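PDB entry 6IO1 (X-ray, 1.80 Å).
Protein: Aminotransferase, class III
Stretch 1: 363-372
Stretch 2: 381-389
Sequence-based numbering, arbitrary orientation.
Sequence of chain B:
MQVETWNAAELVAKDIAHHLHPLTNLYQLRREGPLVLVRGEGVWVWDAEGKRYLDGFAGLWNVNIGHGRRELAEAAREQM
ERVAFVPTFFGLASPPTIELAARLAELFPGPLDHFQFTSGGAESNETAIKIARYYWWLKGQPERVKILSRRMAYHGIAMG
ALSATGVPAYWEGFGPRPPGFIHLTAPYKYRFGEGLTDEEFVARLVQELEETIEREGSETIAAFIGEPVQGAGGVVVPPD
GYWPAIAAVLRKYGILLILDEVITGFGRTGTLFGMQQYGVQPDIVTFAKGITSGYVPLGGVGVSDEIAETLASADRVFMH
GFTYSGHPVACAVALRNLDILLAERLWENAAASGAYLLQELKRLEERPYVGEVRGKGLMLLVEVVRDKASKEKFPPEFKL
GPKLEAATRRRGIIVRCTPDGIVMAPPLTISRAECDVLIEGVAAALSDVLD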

# COMPACT_ATOMS: atom_id res chain seq x y z
N ARG B 363 29.61 -22.92 -10.70
CA ARG B 363 30.67 -23.20 -11.69
C ARG B 363 31.14 -21.83 -12.19
O ARG B 363 32.35 -21.67 -12.42
CB ARG B 363 30.10 -24.04 -12.84
CG ARG B 363 31.15 -24.69 -13.72
CD ARG B 363 30.54 -25.71 -14.66
NE ARG B 363 31.55 -26.54 -15.30
CZ ARG B 363 31.28 -27.61 -16.04
NH1 ARG B 363 30.03 -27.99 -16.23
NH2 ARG B 363 32.27 -28.30 -16.59
N LEU B 364 30.21 -20.88 -12.31
CA LEU B 364 30.58 -19.57 -12.85
C LEU B 364 31.70 -18.94 -12.03
O LEU B 364 32.36 -18.00 -12.48
CB LEU B 364 29.38 -18.61 -12.88
CG LEU B 364 28.30 -18.83 -13.93
CD1 LEU B 364 27.14 -17.89 -13.65
CD2 LEU B 364 28.86 -18.60 -15.31
N GLU B 365 31.92 -19.46 -10.82
CA GLU B 365 33.00 -18.99 -9.96
C GLU B 365 34.37 -19.31 -10.55
O GLU B 365 35.36 -18.78 -10.05
CB GLU B 365 32.88 -19.60 -8.56
CG GLU B 365 31.83 -18.92 -7.68
CD GLU B 365 31.72 -19.56 -6.30
OE1 GLU B 365 32.30 -20.65 -6.11
OE2 GLU B 365 31.06 -18.97 -5.42
N GLU B 366 34.43 -20.16 -11.57
CA GLU B 366 35.68 -20.37 -12.30
C GLU B 366 36.12 -19.14 -13.07
O GLU B 366 37.29 -19.03 -13.43
CB GLU B 366 35.52 -21.56 -13.25
CG GLU B 366 35.26 -22.88 -12.56
CD GLU B 366 34.85 -23.97 -13.52
OE1 GLU B 366 34.44 -25.05 -13.05
OE2 GLU B 366 34.92 -23.74 -14.75
N ARG B 367 35.20 -18.22 -13.35
CA ARG B 367 35.54 -17.02 -14.10
C ARG B 367 36.22 -15.99 -13.21
O ARG B 367 35.90 -15.87 -12.02
CB ARG B 367 34.28 -16.43 -14.73
CG ARG B 367 33.49 -17.46 -15.52
CD ARG B 367 32.32 -16.86 -16.28
NE ARG B 367 31.65 -17.88 -17.08
CZ ARG B 367 30.81 -17.62 -18.08
NH1 ARG B 367 30.54 -16.37 -18.42
NH2 ARG B 367 30.25 -18.62 -18.74
N PRO B 368 37.18 -15.23 -13.75
CA PRO B 368 37.92 -14.27 -12.91
C PRO B 368 37.07 -13.12 -12.39
O PRO B 368 37.48 -12.46 -11.43
CB PRO B 368 39.02 -13.75 -13.85
CG PRO B 368 38.52 -14.02 -15.23
CD PRO B 368 37.67 -15.25 -15.14
N TYR B 369 35.90 -12.86 -12.98
CA TYR B 369 35.08 -11.72 -12.59
C TYR B 369 33.89 -12.09 -11.72
O TYR B 369 33.05 -11.24 -11.44
CB TYR B 369 34.60 -10.96 -13.84
CG TYR B 369 34.05 -11.83 -14.94
CD1 TYR B 369 32.77 -12.38 -14.85
CD2 TYR B 369 34.79 -12.09 -16.09
CE1 TYR B 369 32.26 -13.17 -15.86
CE2 TYR B 369 34.29 -12.87 -17.10
CZ TYR B 369 33.02 -13.41 -16.99
OH TYR B 369 32.52 -14.19 -18.00
N VAL B 370 33.80 -13.35 -11.28
CA VAL B 370 32.72 -13.80 -10.42
C VAL B 370 33.28 -13.97 -9.01
O VAL B 370 34.07 -14.89 -8.75
CB VAL B 370 32.09 -15.11 -10.93
CG1 VAL B 370 31.15 -15.69 -9.88
CG2 VAL B 370 31.35 -14.86 -12.23
N GLY B 371 32.89 -13.07 -8.11
CA GLY B 371 33.39 -13.15 -6.74
C GLY B 371 32.78 -14.29 -5.95
O GLY B 371 33.49 -15.13 -5.39
N GLU B 372 31.45 -14.34 -5.90
CA GLU B 372 30.76 -15.38 -5.14
C GLU B 372 29.38 -15.63 -5.73
O GLU B 372 28.68 -14.69 -6.13
CB GLU B 372 30.63 -15.00 -3.66
CG GLU B 372 29.82 -15.99 -2.84
CD GLU B 372 29.72 -15.62 -1.38
OE1 GLU B 372 28.82 -14.83 -1.04
OE2 GLU B 372 30.53 -16.12 -0.58
N LEU B 381 22.08 -15.30 -6.23
CA LEU B 381 22.83 -14.11 -6.63
C LEU B 381 24.23 -14.50 -7.09
O LEU B 381 24.90 -15.33 -6.46
CB LEU B 381 22.92 -13.10 -5.48
CG LEU B 381 23.43 -11.70 -5.84
CD1 LEU B 381 22.70 -10.65 -5.04
CD2 LEU B 381 24.93 -11.57 -5.62
N VAL B 382 24.64 -13.89 -8.19
CA VAL B 382 26.00 -13.95 -8.72
C VAL B 382 26.61 -12.56 -8.51
O VAL B 382 26.20 -11.60 -9.17
CB VAL B 382 26.02 -14.34 -10.20
CG1 VAL B 382 27.45 -14.33 -10.73
CG2 VAL B 382 25.37 -15.69 -10.41
N GLU B 383 27.54 -12.45 -7.56
CA GLU B 383 28.22 -11.20 -7.27
C GLU B 383 29.41 -11.04 -8.21
O GLU B 383 30.30 -11.89 -8.24
CB GLU B 383 28.67 -11.16 -5.81
CG GLU B 383 29.47 -9.91 -5.45
CD GLU B 383 29.50 -9.65 -3.96
OE1 GLU B 383 28.74 -10.30 -3.22
OE2 GLU B 383 30.30 -8.79 -3.52
N VAL B 384 29.42 -9.94 -8.96
CA VAL B 384 30.44 -9.69 -9.97
C VAL B 384 31.47 -8.73 -9.41
O VAL B 384 31.12 -7.71 -8.79
CB VAL B 384 29.81 -9.13 -11.26
CG1 VAL B 384 30.88 -8.66 -12.22
CG2 VAL B 384 28.93 -10.19 -11.91
N VAL B 385 32.75 -9.05 -9.61
CA VAL B 385 33.87 -8.24 -9.15
C VAL B 385 34.86 -8.12 -10.29
O VAL B 385 34.90 -8.94 -11.20
CB VAL B 385 34.56 -8.84 -7.90
CG1 VAL B 385 33.63 -8.81 -6.70
CG2 VAL B 385 35.03 -10.26 -8.18
N ARG B 386 35.66 -7.05 -10.25
CA ARG B 386 36.69 -6.88 -11.26
C ARG B 386 37.76 -7.96 -11.15
O ARG B 386 38.29 -8.44 -12.16
CB ARG B 386 37.33 -5.49 -11.15
CG ARG B 386 36.33 -4.35 -11.20
CD ARG B 386 37.04 -3.01 -11.37
NE ARG B 386 37.47 -2.77 -12.74
CZ ARG B 386 38.17 -1.70 -13.13
NH1 ARG B 386 38.53 -0.78 -12.24
NH2 ARG B 386 38.52 -1.56 -14.40
N ASP B 387 38.08 -8.37 -9.92
CA ASP B 387 39.14 -9.33 -9.66
C ASP B 387 38.78 -10.13 -8.42
O ASP B 387 38.33 -9.56 -7.42
CB ASP B 387 40.49 -8.64 -9.49
CG ASP B 387 41.61 -9.61 -9.16
OD1 ASP B 387 41.98 -10.41 -10.05
OD2 ASP B 387 42.12 -9.56 -8.03
N LYS B 388 38.96 -11.46 -8.48
CA LYS B 388 38.62 -12.30 -7.34
C LYS B 388 39.48 -11.96 -6.14
O LYS B 388 38.99 -11.88 -5.01
CB LYS B 388 38.81 -13.77 -7.69
CG LYS B 388 37.81 -14.38 -8.64
CD LYS B 388 38.33 -15.74 -9.08
CE LYS B 388 37.32 -16.82 -8.81
NZ LYS B 388 35.97 -16.45 -9.32
N ALA B 389 40.78 -11.76 -6.36
CA ALA B 389 41.69 -11.44 -5.27
C ALA B 389 41.36 -10.08 -4.67
O ALA B 389 41.24 -9.94 -3.44
CB ALA B 389 43.14 -11.49 -5.75
O HOH W 1 36.38 -13.58 -4.62

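A single lysine ammonium group, that of Lys388, gathers three backbone carbonyls from the facing stretch. Its NZ donates hydrogen bonds to Glu365 O at 2.5 Å, to Arg367 O at 2.8 Å and to Val370 O at 2.5 Å. The general principle is that several backbone carbonyls converging near a turn can share one charged donor, since an ammonium carries three protons and a concentrated positive charge. Here the acceptors come from a 3-10 segment, the start of a type I turn (Arg367 to Val370) and the first residue of a strand. The turn's own closing bond, from Val370 N to Arg367 O, is weak at 3.4 Å, so the lysine adds a much shorter contact to the same carbonyl. To reach this site the side chain of Lys388 leaves its CA sideways and then bends nearer, with chi3 at 125°, between the usual wells; no other residue of the pair has more area covered by the opposing stretch.

From the second half of the turn onward the backbones pair in antiparallel fashion, though the strand axes run at 124° rather than close to 180°. Tyr369 O accepts a hydrogen bond from Val385 N at 2.9 Å, Gly371 N donates to Glu383 O at 2.8 Å, and Glu383 N donates to Glu372 O at 2.9 Å. Glu383 thus uses both its amide and its carbonyl. Val370 faces Val384 as a non-hydrogen-bonded pair, whereas Glu372 and Glu383 form a hydrogen-bonded one; the register slips by one residue between them, a beta bulge. Gly371 lies within it, with phi/psi of -74/-54, well away from extended values. An ideal CB there would point toward the other stretch and lie only 3.1 Å from Val385 CG1, a tight fit that the absence of a side chain avoids.

Where Tyr369 meets Val384 and Val385, CA-H...O contacts supplement the amide bond: Val384 CA lies 3.4 Å from Tyr369 O, and Tyr369 CA lies 3.1 Å from Val385 O. The Tyr369 side chain leaves sideways and its end leads off from the second stretch; its OH accepts a 3.0 Å hydrogen bond from Arg367 NH1.

The apolar contribution is modest and centres on Val382. Its CG1 meets Val370 CG1 at 4.0 Å, and its CG2 approaches Leu364 CD1 at 4.3 Å, so that one valine touches both the strand and the 3-10 segment. A water adds a last link, donating to Lys388 O at 3.1 Å and, weakly, to Gly371 O at 3.4 Å.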